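Local coordinates for protein salmonella typhimurium DB7155 bacteriophage DET7 tailspike (Bacteriophage, PDB 2V5I) that binds and hydrolyses the O-antigen of Salmonella as the trimeric, P22-like receptor-binding tailspike of bacteriophage Det7, at the interface of chains A and B. Residues are numbered along the deposited sequence; one frame, centred on the assembly and turned at random. Chains: chain A/B, Salmonella typhimurium DB7155 bacteriophage DET7 tailspike.

Contact 1: the interface of chains A and B. Residues chain A 249, 281, 326, 328; chain B 278, 323, 325.
Two parallel beta-helices of the P22-type tailspike trimer pack side by side here, and their facing strands help hold the subunits in one spike. Strands 249-251, 280-283 and 327-330 of chain A present A:Thr249, A:Val281 and A:Leu328, and strands 276-278 and 323-325 of chain B present B:Arg278, B:Leu323 and B:Asp325. The two leucines reach toward each other tip to tip, methyl CD2 of A:Leu328 lying 3.6 Å from methyl CD1 of B:Leu323. In both, CG stands anti to the backbone N (chi1 171° in A:Leu328), which points the branched end straight at the partner chain. Beside this pair B:Arg278 and A:Val281 approach head-on from their own chains. The arginine chain bends at chi3 (-63°) and lays one guanidinium face under the valine: CG2 sits above that plane, toward the rim, 3.8 Å from NH1 and 3.9 Å from CZ. The other terminal nitrogen, NH2, ends 4.1 Å from hydroxyl OG1 of A:Thr249, too long for a direct bond. At the other end of the patch carboxylate OD2 of B:Asp325 lies 4.3 Å from amide oxygen OD1 of A:Asn326, two acceptors at no bonding distance.

Contact 2: the interface of chains A and B. Residues chain A 436-439; chain B 442-444.
Strand 435-441 of chain A and strand 443-448 of chain B run parallel as neighbours, forming an intermolecular sheet in the intertwined C-terminal part of the P22-like tailspike. A:Leu437 bridges to B:Gln443 and A:Asp438 to B:Ser444. B:Gln443 is gripped through both its backbone polar atoms: its N donates to A:Leu436 O (3.0 Å), and its O accepts from A:Asp438 N at 2.9 Å. The A:Asp438 carboxylate adds a side-chain bond where the partner strand begins. CG lies beside the backbone N (chi1 -67°), bringing OD2 within 2.9 Å of B:Gly442 N, which it receives on its anti lone pair, away from OD1. This ties down the loop residue just ahead of the strand. Apolar contacts flank the backbone ladder. The isobutyl group of A:Leu436 rests against the bare alpha-carbon of B:Gly442, with CG 3.6 Å from CA, a close approach helped by the missing side chain. A:Leu437 passes B:Gln443 at a slant, its methyl CD1 3.9 Å from CB. Within chain B, hydroxyl OG of B:Ser444 turns back to B:Gly442 O at 2.8 Å, donating from above the carbonyl plane, 52° out of it.

Contact 3: the interface of chains A and B. Residues chain A 441-442, 444-445; chain B 446-447, 455-456.
Backbone hydrogen bonds tie A:Leu441 to B:Ile447 and A:Ser444 to B:Glu455, so the stretch of chain A around the end of strand 435-441 and the start of strand 443-448 meets two different strands of chain B in this P22-like tailspike. B:Ile447 N donates to A:Leu441 O (2.9 Å), and A:Ser444 N donates to B:Glu455 O at 3.1 Å. Both pairings are parallel, A:Leu441 bridging to B:Val446 and A:Ser444 to B:Leu456.

Apolar contacts gather on A:Ser444, whose CB lies 3.6 Å from methyl CD1 of B:Leu456 and 3.7 Å from methyl CG1 of B:Val446. In B:Val446, CG1 is beside the backbone N (chi1 -67°) and points into chain A, where it also approaches CB of A:Leu441 at 3.9 Å.

A water adds an indirect polar link, lying 2.9 Å from A:Ser444 O and 2.6 Å from carboxylate oxygen OE2 of B:Glu455. The glutamate chain runs extended beyond CG to get there. NH2 of A:Arg445 is 4.9 Å from the same OE2, not in contact, but its opposite charge may favour the carboxylate's position electrostatically.

The site lies in the intertwined C-terminal region, where the start of strand 443-448 of chain A pairs with strand 453-460 of chain B.

Contact 1: the interface of chains A and B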
# COMPACT_ATOMS: atom_id res chain seq x y z
N THR A 249 -12.04 -6.32 -9.60
CA THR A 249 -13.06 -5.93 -8.63
C THR A 249 -14.26 -6.85 -8.81
O THR A 249 -14.64 -7.17 -9.94
CB THR A 249 -13.52 -4.47 -8.87
OG1 THR A 249 -12.41 -3.58 -8.68
CG2 THR A 249 -14.69 -4.09 -7.95
N VAL A 281 -10.25 -5.87 -5.26
CA VAL A 281 -11.25 -5.18 -4.44
C VAL A 281 -12.53 -5.97 -4.46
O VAL A 281 -12.98 -6.39 -5.53
CB VAL A 281 -11.56 -3.79 -5.04
CG1 VAL A 281 -12.59 -3.10 -4.19
CG2 VAL A 281 -10.26 -2.93 -5.11
N ASN A 326 -2.15 -6.10 -0.78
CA ASN A 326 -2.81 -4.95 -1.35
C ASN A 326 -4.22 -5.28 -1.84
O ASN A 326 -4.57 -5.10 -2.99
CB ASN A 326 -2.01 -4.32 -2.49
CG ASN A 326 -2.62 -3.04 -2.96
OD1 ASN A 326 -3.32 -2.38 -2.20
ND2 ASN A 326 -2.35 -2.65 -4.21
N LEU A 328 -8.56 -4.96 -0.83
CA LEU A 328 -9.53 -4.06 -0.18
C LEU A 328 -10.90 -4.71 -0.19
O LEU A 328 -11.30 -5.29 -1.21
CB LEU A 328 -9.62 -2.72 -0.92
CG LEU A 328 -10.74 -1.72 -0.53
CD1 LEU A 328 -10.56 -1.23 0.86
CD2 LEU A 328 -10.82 -0.56 -1.55
N ARG B 278 -7.62 5.33 -7.73
CA ARG B 278 -6.79 4.26 -7.15
C ARG B 278 -5.53 3.99 -7.97
O ARG B 278 -5.52 4.14 -9.18
CB ARG B 278 -7.56 2.92 -7.03
CG ARG B 278 -8.79 2.97 -6.15
CD ARG B 278 -9.27 1.55 -5.80
NE ARG B 278 -9.66 0.83 -7.00
CZ ARG B 278 -9.03 -0.20 -7.57
NH1 ARG B 278 -7.91 -0.70 -7.05
NH2 ARG B 278 -9.49 -0.72 -8.71
N LEU B 323 -14.04 6.29 -3.86
CA LEU B 323 -13.19 5.23 -3.37
C LEU B 323 -11.74 5.64 -3.68
O LEU B 323 -11.27 5.52 -4.82
CB LEU B 323 -13.54 3.89 -4.03
CG LEU B 323 -12.67 2.70 -3.68
CD1 LEU B 323 -12.58 2.46 -2.20
CD2 LEU B 323 -13.25 1.45 -4.39
N ASP B 325 -7.84 5.17 -2.74
CA ASP B 325 -6.88 4.21 -2.15
C ASP B 325 -5.65 4.08 -3.02
O ASP B 325 -5.73 3.99 -4.23
CB ASP B 325 -7.55 2.80 -2.04
CG ASP B 325 -6.62 1.75 -1.44
OD1 ASP B 325 -6.30 1.82 -0.24
OD2 ASP B 325 -6.23 0.80 -2.18

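Contact 2: the interface of chains A and B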
# COMPACT_ATOMS: atom_id res chain seq x y z
N LEU A 436 0.41 -8.47 23.82
CA LEU A 436 0.42 -7.18 23.11
C LEU A 436 1.75 -6.53 23.51
O LEU A 436 2.01 -6.39 24.70
CB LEU A 436 -0.75 -6.31 23.56
CG LEU A 436 -1.00 -5.02 22.79
CD1 LEU A 436 -1.40 -5.33 21.39
CD2 LEU A 436 -2.06 -4.18 23.46
N LEU A 437 2.58 -6.16 22.53
CA LEU A 437 3.98 -5.83 22.83
C LEU A 437 4.43 -4.66 21.98
O LEU A 437 4.23 -4.68 20.76
CB LEU A 437 4.86 -7.05 22.48
CG LEU A 437 5.67 -7.90 23.44
CD1 LEU A 437 5.09 -7.97 24.85
CD2 LEU A 437 5.83 -9.28 22.81
N ASP A 438 5.05 -3.63 22.61
CA ASP A 438 5.67 -2.51 21.88
C ASP A 438 7.06 -2.18 22.51
O ASP A 438 7.25 -1.19 23.27
CB ASP A 438 4.69 -1.34 21.88
CG ASP A 438 3.39 -1.66 21.04
OD1 ASP A 438 3.49 -1.67 19.74
OD2 ASP A 438 2.30 -1.97 21.65
N PRO A 439 8.01 -3.07 22.27
CA PRO A 439 9.29 -3.12 23.02
C PRO A 439 10.37 -2.16 22.59
O PRO A 439 11.43 -2.18 23.22
CB PRO A 439 9.75 -4.56 22.77
CG PRO A 439 9.28 -4.84 21.41
CD PRO A 439 7.94 -4.20 21.31
N GLY B 442 0.99 -2.11 24.25
CA GLY B 442 1.19 -3.30 25.06
C GLY B 442 2.30 -3.07 26.10
O GLY B 442 2.57 -1.93 26.50
N GLN B 443 2.93 -4.14 26.52
CA GLN B 443 4.12 -4.02 27.36
C GLN B 443 5.12 -3.21 26.55
O GLN B 443 5.52 -3.63 25.44
CB GLN B 443 4.70 -5.37 27.71
CG GLN B 443 3.72 -6.40 28.35
CD GLN B 443 3.50 -6.20 29.81
OE1 GLN B 443 3.94 -5.19 30.40
NE2 GLN B 443 2.81 -7.14 30.44
N SER B 444 5.60 -2.09 27.10
CA SER B 444 6.32 -1.12 26.29
C SER B 444 7.69 -0.80 26.90
O SER B 444 7.96 -1.07 28.07
CB SER B 444 5.50 0.15 26.18
OG SER B 444 4.31 -0.09 25.41

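Contact 3: the interface of chains A and B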
# COMPACT_ATOMS: atom_id res chain seq x y z
N LEU A 441 10.00 1.53 21.53
CA LEU A 441 9.73 2.96 21.41
C LEU A 441 11.03 3.71 21.64
O LEU A 441 11.92 3.21 22.30
CB LEU A 441 8.70 3.40 22.45
CG LEU A 441 7.35 2.70 22.43
CD1 LEU A 441 6.56 3.04 23.70
CD2 LEU A 441 6.60 3.15 21.22
N GLY A 442 11.16 4.92 21.08
CA GLY A 442 12.35 5.72 21.33
C GLY A 442 12.09 6.74 22.46
O GLY A 442 11.23 6.52 23.33
N SER A 444 10.22 9.36 24.05
CA SER A 444 8.79 9.45 23.78
C SER A 444 8.16 10.61 24.58
O SER A 444 8.73 11.12 25.55
CB SER A 444 8.11 8.15 24.15
OG SER A 444 8.53 7.10 23.25
N ARG A 445 6.95 10.96 24.17
CA ARG A 445 6.24 12.06 24.84
C ARG A 445 4.76 11.80 24.62
O ARG A 445 4.37 11.50 23.49
CB ARG A 445 6.59 13.39 24.22
CG ARG A 445 5.81 14.59 24.79
CD ARG A 445 6.09 15.88 24.03
NE ARG A 445 7.45 16.34 24.25
CZ ARG A 445 8.47 16.25 23.39
NH1 ARG A 445 8.36 15.64 22.21
NH2 ARG A 445 9.64 16.71 23.77
N VAL B 446 10.89 2.37 26.35
CA VAL B 446 11.52 3.51 25.69
C VAL B 446 13.02 3.32 25.75
O VAL B 446 13.56 3.02 26.81
CB VAL B 446 11.05 4.94 26.24
CG1 VAL B 446 9.55 5.17 25.87
CG2 VAL B 446 11.30 5.12 27.70
N ILE B 447 13.67 3.45 24.59
CA ILE B 447 15.13 3.25 24.49
C ILE B 447 15.75 4.54 24.00
O ILE B 447 15.42 5.01 22.95
CB ILE B 447 15.49 2.12 23.52
CG1 ILE B 447 14.68 0.85 23.79
CG2 ILE B 447 17.00 1.80 23.67
CD1 ILE B 447 14.71 -0.23 22.71
N GLU B 455 13.63 8.77 28.21
CA GLU B 455 12.50 9.44 28.88
C GLU B 455 11.15 9.19 28.22
O GLU B 455 11.07 8.96 27.03
CB GLU B 455 12.69 10.96 28.94
CG GLU B 455 12.21 11.72 27.72
CD GLU B 455 12.46 13.24 27.79
OE1 GLU B 455 12.80 13.74 28.90
OE2 GLU B 455 12.31 13.92 26.75
N LEU B 456 10.12 9.33 29.06
CA LEU B 456 8.74 9.50 28.63
C LEU B 456 8.31 10.84 29.21
O LEU B 456 8.09 10.96 30.43
CB LEU B 456 7.82 8.42 29.15
CG LEU B 456 6.36 8.63 28.67
CD1 LEU B 456 6.22 8.20 27.22
CD2 LEU B 456 5.45 7.93 29.54
O HOH W 1 10.83 12.93 24.83

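Contacts 2 and 3 are neighbours, their C-alpha centres about 13 Å apart, whereas contact 1 lies about 31 Å from contact 2 and 36 Å from contact 3. Contacts 2 and 3 share strands 435-441 of chain A and 443-448 of chain B, and Gly442 and Ser444 serve in both, from B in contact 2 and from A in contact 3. As the copies are equivalent, each chain's Gly442 and Ser444 probably meet strand 435-441 of one neighbour and strands 443-448 and 453-460 of the other. Contact 1 joins beta-helices through side chains; contacts 2 and 3 pair backbones into intermolecular sheets in the intertwined C-terminal part.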